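Local coordinates for protein formate-dependent phosphoribosylglycinamide formyltransferase (Mycobacterium tuberculosis H37Rv, PDB 6KHR) that belongs to the ATP-grasp family of enzymes and is found as an assembly of two subunits, at residues A147-V152 with V214-V220; V231-P236 with A332-V338; C244-G248 with S259-L265. All coordinates share one frame; numbering follows the deposited sequence.

Contact 1. Residues A147-V152 with V214-V220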
# COMPACT_ATOMS: atom_id res chain seq x y z
N ALA A 147 -15.73 11.41 -29.72
CA ALA A 147 -15.22 11.63 -31.08
C ALA A 147 -16.26 11.03 -32.01
O ALA A 147 -16.85 10.05 -31.65
CB ALA A 147 -13.91 10.93 -31.24
N PRO A 148 -16.55 11.64 -33.16
CA PRO A 148 -17.53 11.09 -34.08
C PRO A 148 -17.24 9.63 -34.43
O PRO A 148 -16.18 9.33 -34.80
CB PRO A 148 -17.32 12.00 -35.28
CG PRO A 148 -16.96 13.28 -34.65
CD PRO A 148 -15.99 12.89 -33.59
N PHE A 149 -18.24 8.77 -34.30
CA PHE A 149 -18.00 7.35 -34.56
C PHE A 149 -19.20 6.71 -35.24
O PHE A 149 -20.29 7.17 -35.09
CB PHE A 149 -17.76 6.64 -33.24
CG PHE A 149 -18.98 6.56 -32.38
CD1 PHE A 149 -19.27 7.56 -31.48
CD2 PHE A 149 -19.85 5.50 -32.48
CE1 PHE A 149 -20.40 7.50 -30.69
CE2 PHE A 149 -20.99 5.44 -31.70
CZ PHE A 149 -21.26 6.44 -30.81
N TRP A 150 -18.94 5.71 -36.06
CA TRP A 150 -20.00 5.00 -36.80
C TRP A 150 -19.75 3.50 -36.74
O TRP A 150 -18.62 3.11 -36.79
CB TRP A 150 -20.03 5.44 -38.26
CG TRP A 150 -20.30 6.89 -38.44
CD1 TRP A 150 -21.50 7.48 -38.64
CD2 TRP A 150 -19.34 7.95 -38.38
NE1 TRP A 150 -21.35 8.83 -38.72
CE2 TRP A 150 -20.04 9.15 -38.55
CE3 TRP A 150 -17.97 8.01 -38.15
CZ2 TRP A 150 -19.41 10.38 -38.54
CZ3 TRP A 150 -17.34 9.22 -38.15
CH2 TRP A 150 -18.06 10.39 -38.34
N PHE A 151 -20.81 2.74 -36.57
CA PHE A 151 -20.73 1.29 -36.65
C PHE A 151 -21.27 0.88 -38.01
O PHE A 151 -22.40 1.23 -38.35
CB PHE A 151 -21.53 0.62 -35.52
CG PHE A 151 -21.02 0.97 -34.13
CD1 PHE A 151 -19.69 0.76 -33.80
CD2 PHE A 151 -21.87 1.51 -33.18
CE1 PHE A 151 -19.21 1.08 -32.53
CE2 PHE A 151 -21.40 1.83 -31.90
CZ PHE A 151 -20.06 1.61 -31.58
N VAL A 152 -20.45 0.20 -38.80
CA VAL A 152 -20.83 -0.24 -40.13
C VAL A 152 -20.82 -1.76 -40.15
O VAL A 152 -20.35 -2.41 -39.22
CB VAL A 152 -19.90 0.33 -41.23
CG1 VAL A 152 -19.90 1.85 -41.18
CG2 VAL A 152 -18.50 -0.24 -41.10
N VAL A 214 -18.27 -3.21 -37.71
CA VAL A 214 -16.95 -2.61 -37.70
C VAL A 214 -17.09 -1.14 -37.34
O VAL A 214 -17.91 -0.43 -37.93
CB VAL A 214 -16.23 -2.76 -39.05
CG1 VAL A 214 -15.27 -1.61 -39.28
CG2 VAL A 214 -15.50 -4.08 -39.10
N CYS A 215 -16.29 -0.67 -36.39
CA CYS A 215 -16.45 0.66 -35.83
C CYS A 215 -15.53 1.66 -36.52
O CYS A 215 -14.32 1.44 -36.62
CB CYS A 215 -16.17 0.64 -34.34
SG CYS A 215 -16.33 2.26 -33.64
N ALA A 216 -16.10 2.78 -36.97
CA ALA A 216 -15.35 3.83 -37.62
C ALA A 216 -15.35 5.08 -36.75
O ALA A 216 -16.42 5.52 -36.31
CB ALA A 216 -15.93 4.15 -39.00
N GLU A 217 -14.17 5.65 -36.52
CA GLU A 217 -14.00 6.82 -35.67
C GLU A 217 -13.30 7.93 -36.44
O GLU A 217 -12.30 7.68 -37.12
CB GLU A 217 -13.20 6.50 -34.41
CG GLU A 217 -14.00 5.83 -33.31
CD GLU A 217 -13.29 5.87 -31.97
OE1 GLU A 217 -12.90 4.79 -31.46
OE2 GLU A 217 -13.12 6.98 -31.43
N SER A 218 -13.84 9.14 -36.35
CA SER A 218 -13.11 10.31 -36.81
C SER A 218 -12.03 10.66 -35.80
O SER A 218 -12.22 10.52 -34.59
CB SER A 218 -14.06 11.50 -37.00
OG SER A 218 -14.65 11.46 -38.28
N VAL A 219 -10.88 11.10 -36.31
CA VAL A 219 -9.72 11.35 -35.48
C VAL A 219 -9.66 12.82 -35.11
O VAL A 219 -9.80 13.71 -35.96
CB VAL A 219 -8.44 10.93 -36.20
CG1 VAL A 219 -7.26 11.03 -35.25
CG2 VAL A 219 -8.60 9.54 -36.68
N VAL A 220 -9.46 13.07 -33.82
CA VAL A 220 -9.47 14.41 -33.26
C VAL A 220 -8.12 14.69 -32.63
O VAL A 220 -7.41 13.79 -32.18
CB VAL A 220 -10.59 14.59 -32.21
CG1 VAL A 220 -11.04 16.04 -32.17
CG2 VAL A 220 -11.76 13.66 -32.50
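W150 pairs with A216, and V152 with V214, as hydrogen-bonded antiparallel residues joining strand 149-152 to strand 214-217 in a small three-stranded sheet of the ATP-grasp domain. The V152-V214 pair is joined in both directions: V214 N reaches V152 O at 2.7 Å, and V152 N reaches V214 O at 2.8 Å. The ladder runs one step past the strand, where S218 N binds P148 O at 2.8 Å; P148, lacking an N-H, serves here through its carbonyl alone.

Side chains alternate between the two faces. F149, F151, C215 and E217 share one. With SG anti to the backbone N (chi1 179°), C215 brings its sulfur to the F151 ring at an oblique angle, 4.4 Å from SG to the ring centroid. F149 CB rests on the aliphatic part of E217, 3.8 Å from its CG. On the other face V152 CG2 meets V214 CG1 at 4.0 Å, and the W150 indole runs along the strand toward S218, its CE3 3.5 Å from A216 O.

Farther out, R135 and A139 of helix 131-141 pack on F149, while V161 and L158 of helix 155-165 pack on W150 and V152, respectively. C215 carries the sheet onward through a backbone bond to S172. At the far end, S218 OG lies in the plane of the W150 indole, facing its edge 3.5 Å from CZ3.

Contact 2. Residues V231-P236 with A332-V338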
# COMPACT_ATOMS: atom_id res chain seq x y z
N VAL A 231 -15.09 7.49 -7.18
CA VAL A 231 -15.31 6.60 -6.05
C VAL A 231 -16.72 6.81 -5.57
O VAL A 231 -17.10 7.95 -5.26
CB VAL A 231 -14.32 6.88 -4.90
CG1 VAL A 231 -14.59 5.92 -3.72
CG2 VAL A 231 -12.87 6.83 -5.39
N CYS A 232 -17.48 5.73 -5.47
CA CYS A 232 -18.83 5.76 -4.93
C CYS A 232 -18.88 4.82 -3.73
O CYS A 232 -18.69 3.61 -3.87
CB CYS A 232 -19.84 5.34 -6.00
SG CYS A 232 -19.68 6.37 -7.44
N SER A 233 -19.13 5.39 -2.56
CA SER A 233 -19.29 4.57 -1.38
C SER A 233 -20.40 5.15 -0.53
O SER A 233 -21.14 6.05 -0.95
CB SER A 233 -17.98 4.46 -0.59
OG SER A 233 -18.14 3.52 0.47
N GLN A 234 -20.54 4.61 0.67
CA GLN A 234 -21.37 5.19 1.70
C GLN A 234 -20.44 5.82 2.73
O GLN A 234 -19.36 5.29 3.01
CB GLN A 234 -22.30 4.14 2.32
CG GLN A 234 -23.81 4.31 1.97
CD GLN A 234 -24.19 3.84 0.56
OE1 GLN A 234 -24.50 4.65 -0.32
NE2 GLN A 234 -24.20 2.53 0.36
N GLY A 235 -20.83 6.98 3.24
CA GLY A 235 -20.15 7.56 4.37
C GLY A 235 -20.92 7.25 5.64
O GLY A 235 -21.89 6.47 5.62
N PRO A 236 -20.52 7.84 6.77
CA PRO A 236 -21.37 7.75 7.97
C PRO A 236 -22.69 8.50 7.82
O PRO A 236 -23.51 8.43 8.75
CB PRO A 236 -20.48 8.37 9.06
CG PRO A 236 -19.55 9.27 8.33
CD PRO A 236 -19.27 8.58 7.02
N ALA A 332 -14.80 1.14 -0.64
CA ALA A 332 -16.06 1.20 -1.40
C ALA A 332 -16.81 -0.12 -1.37
O ALA A 332 -18.04 -0.14 -1.20
CB ALA A 332 -15.77 1.60 -2.85
N ILE A 333 -16.11 -1.24 -1.56
CA ILE A 333 -16.72 -2.56 -1.48
C ILE A 333 -17.46 -2.72 -0.17
O ILE A 333 -18.59 -3.23 -0.13
CB ILE A 333 -15.65 -3.65 -1.64
CG1 ILE A 333 -15.19 -3.77 -3.08
CG2 ILE A 333 -16.15 -4.99 -1.11
CD1 ILE A 333 -13.92 -4.52 -3.18
N LEU A 334 -16.83 -2.30 0.92
CA LEU A 334 -17.37 -2.50 2.25
C LEU A 334 -18.27 -1.36 2.71
O LEU A 334 -18.80 -1.42 3.82
CB LEU A 334 -16.21 -2.69 3.26
CG LEU A 334 -15.27 -3.90 3.12
CD1 LEU A 334 -14.18 -3.82 4.17
CD2 LEU A 334 -16.00 -5.25 3.22
N GLY A 335 -18.43 -0.32 1.89
CA GLY A 335 -19.37 0.75 2.23
C GLY A 335 -18.89 1.69 3.31
O GLY A 335 -19.68 2.14 4.13
N LEU A 336 -17.60 1.99 3.31
CA LEU A 336 -17.01 2.87 4.30
C LEU A 336 -16.66 4.22 3.67
O LEU A 336 -16.57 4.37 2.45
CB LEU A 336 -15.77 2.21 4.91
CG LEU A 336 -16.02 0.81 5.47
CD1 LEU A 336 -14.71 0.07 5.75
CD2 LEU A 336 -16.88 0.88 6.73
N ALA A 337 -16.45 5.21 4.54
CA ALA A 337 -16.11 6.56 4.11
C ALA A 337 -14.76 6.61 3.39
O ALA A 337 -13.85 5.82 3.67
CB ALA A 337 -16.09 7.51 5.30
N VAL A 338 -14.65 7.56 2.46
CA VAL A 338 -13.41 7.77 1.72
C VAL A 338 -13.16 9.26 1.57
O VAL A 338 -14.05 10.09 1.75
CB VAL A 338 -13.42 7.10 0.33
CG1 VAL A 338 -13.43 5.59 0.44
CG2 VAL A 338 -14.60 7.59 -0.49
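S233 OG donates a hydrogen bond to L336 O, 2.7 Å away, joining the end of strand 224-235 to the chain that leaves helix 325-334. With OG anti to its own backbone N (chi1 -173°), the hydroxyl reaches across to the turn, and it meets the carbonyl at an angle, tilted 32° out of the carbonyl plane. Serine suits this place because it is short enough to lie close to the helix end and still supplies a donor: the same OG comes within 3.6 Å of A332 CA.

The turn is a Schellman motif. G335, the first residue to leave the helix, takes a positive phi of 76°, a conformation that glycine adopts easily, and its N bonds back to A332 O at 3.1 Å. This reversal swings L336 and A337 back past the strand, so that L336 O faces S233. Q234 follows alongside, its CB 3.8 Å from G335 O.

Apolar contacts flank the polar bond. Toward the start of the strand segment, V231 and V338 meet obliquely, CG1 of the first 3.6 Å from CG2 of the second. Beyond S233, the A337 methyl touches the proline ring, with P236 CD 3.8 Å from A337 CB, and a little farther off it faces the bare CA of G235. A332, also small, lets the last helical turn lie close to the strand, its CB 3.7 Å from C232 O.

R287 secures the helix end further by bonding to both A332 O and I333 O. L375 of the second subunit packs on L336 and A337. The strand itself runs between strands 288-297 and 238-252, with L328 of helix 325-334 against V231 and V338.

Contact 3. Residues C244-G248 with S259-L265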
# COMPACT_ATOMS: atom_id res chain seq x y z
N CYS A 244 -11.05 11.73 -7.88
CA CYS A 244 -9.64 11.91 -7.65
C CYS A 244 -9.13 13.08 -8.51
O CYS A 244 -9.85 13.62 -9.34
CB CYS A 244 -8.91 10.61 -7.94
SG CYS A 244 -9.33 9.39 -6.66
N ALA A 245 -7.91 13.52 -8.23
CA ALA A 245 -7.25 14.48 -9.12
C ALA A 245 -6.96 13.80 -10.45
O ALA A 245 -6.60 12.62 -10.48
CB ALA A 245 -5.95 15.02 -8.51
N PRO A 246 -7.12 14.51 -11.57
CA PRO A 246 -6.92 13.89 -12.88
C PRO A 246 -5.57 13.19 -12.95
O PRO A 246 -4.57 13.70 -12.44
CB PRO A 246 -6.98 15.08 -13.85
CG PRO A 246 -7.76 16.10 -13.14
CD PRO A 246 -7.43 15.94 -11.67
N ILE A 247 -5.55 12.02 -13.58
CA ILE A 247 -4.33 11.26 -13.79
C ILE A 247 -4.03 11.31 -15.28
O ILE A 247 -4.85 10.86 -16.10
CB ILE A 247 -4.48 9.81 -13.28
CG1 ILE A 247 -4.67 9.78 -11.77
CG2 ILE A 247 -3.24 8.95 -13.63
CD1 ILE A 247 -4.91 8.33 -11.27
N GLY A 248 -2.89 11.92 -15.65
CA GLY A 248 -2.42 11.91 -17.03
C GLY A 248 -1.63 10.65 -17.32
O GLY A 248 -0.92 10.13 -16.46
N SER A 259 2.29 7.23 -16.24
CA SER A 259 1.19 8.01 -15.69
C SER A 259 1.76 9.00 -14.69
O SER A 259 2.93 8.90 -14.28
CB SER A 259 0.12 7.12 -15.04
OG SER A 259 0.58 6.55 -13.83
N TRP A 260 0.92 9.94 -14.27
CA TRP A 260 1.34 11.01 -13.37
C TRP A 260 0.07 11.71 -12.86
O TRP A 260 -0.97 11.68 -13.52
CB TRP A 260 2.31 12.00 -14.06
CG TRP A 260 1.73 12.67 -15.31
CD1 TRP A 260 0.99 13.82 -15.34
CD2 TRP A 260 1.83 12.22 -16.68
NE1 TRP A 260 0.63 14.12 -16.64
CE2 TRP A 260 1.11 13.16 -17.48
CE3 TRP A 260 2.43 11.12 -17.31
CZ2 TRP A 260 0.99 13.03 -18.88
CZ3 TRP A 260 2.31 10.99 -18.72
CH2 TRP A 260 1.60 11.95 -19.47
N GLN A 261 0.19 12.33 -11.69
CA GLN A 261 -0.93 12.90 -10.94
C GLN A 261 -0.39 14.03 -10.08
O GLN A 261 0.59 13.82 -9.36
CB GLN A 261 -1.60 11.85 -10.05
CG GLN A 261 -2.88 12.31 -9.41
CD GLN A 261 -3.41 11.34 -8.36
OE1 GLN A 261 -2.65 10.83 -7.53
NE2 GLN A 261 -4.71 11.07 -8.40
N PRO A 262 -0.99 15.22 -10.12
CA PRO A 262 -2.14 15.58 -10.94
C PRO A 262 -1.78 16.11 -12.33
O PRO A 262 -0.74 16.73 -12.49
CB PRO A 262 -2.80 16.69 -10.12
CG PRO A 262 -1.66 17.37 -9.40
CD PRO A 262 -0.53 16.36 -9.30
N GLN A 263 -2.63 15.83 -13.31
CA GLN A 263 -2.60 16.52 -14.59
C GLN A 263 -3.37 17.83 -14.47
O GLN A 263 -4.55 17.82 -14.10
CB GLN A 263 -3.21 15.64 -15.68
CG GLN A 263 -3.49 16.41 -16.97
CD GLN A 263 -2.22 16.99 -17.57
OE1 GLN A 263 -1.26 16.24 -17.88
NE2 GLN A 263 -2.18 18.31 -17.72
N LYS A 264 -2.72 18.95 -14.79
CA LYS A 264 -3.42 20.24 -14.71
C LYS A 264 -4.46 20.36 -15.82
O LYS A 264 -4.23 19.96 -16.97
CB LYS A 264 -2.43 21.41 -14.77
CG LYS A 264 -1.70 21.58 -16.12
CD LYS A 264 -2.46 22.49 -17.13
CE LYS A 264 -2.44 21.91 -18.55
NZ LYS A 264 -3.54 22.39 -19.45
N LEU A 265 -5.61 20.92 -15.48
CA LEU A 265 -6.64 21.23 -16.44
C LEU A 265 -7.13 22.65 -16.20
O LEU A 265 -7.08 23.16 -15.07
CB LEU A 265 -7.81 20.25 -16.35
CG LEU A 265 -7.45 18.78 -16.55
CD1 LEU A 265 -8.66 17.90 -16.35
CD2 LEU A 265 -6.89 18.59 -17.94
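Strands 238-252 and 256-261 form a beta hairpin within the large antiparallel sheet, and G248 faces W260 in it as a hydrogen-bonded pair. Each N bonds to the other's O: G248 N to W260 O and W260 N to G248 O are both 2.9 Å. Having no side chain, G248 lets the indole lie directly against its backbone. W260 CG sits between its own N and carbonyl carbon (chi1 59°), which folds the ring back over the glycine; G248 O then lies 3.4 Å above the ring plane, over its centre, and G248 CA makes a CH-pi contact with the five-membered ring. R403 adds a cation-pi contact with W260.

The edge of that indole is held too. W260 NE1 points in the ring plane to Q263 OE1 at 3.1 Å, along a nearly straight bond (165°), while Q263 NE2 binds K264 O on a lone pair. A cis peptide precedes P262, where the chain leaves the strand. Just after it, Q263 N reaches P246 O at 3.0 Å from above the carbonyl plane.

Q261 stretches out in an extended chain; its NE2 gives A245 O a nearly straight bond of 3.2 Å, and the chain crosses that of I247, whose CG1 it touches. Its amide has further partners, S320 through OE1 and Q321 through NE2. Prolines supply apolar surface, P246 CG touching L265 CD1 at 3.8 Å.

In this buried setting both glutamines use the two ends of their amides. Such bonding is consistent with one orientation of each amide and would disfavour a flip, and the indole is gripped by its face as well as its N-H.

Contact 3 is the most buried of the three and lies nearest the centre of the chain; contacts 1 and 2 are partly buried and sit on opposite sides of that centre. Contacts 2 and 3 reach the same large sheet through the neighbouring strands 224-235 and 238-252, their nearest atoms about 5 Å apart, whereas contact 1 belongs to the separate small sheet, its centre 27 Å from that of contact 3. Their chemistry differs accordingly. Contact 1 is a regular backbone ladder with aromatic side chains, contact 2 joins strand to helix end by one side-chain bond near the second subunit, and contact 3 adds amide and indole bonds to a hairpin.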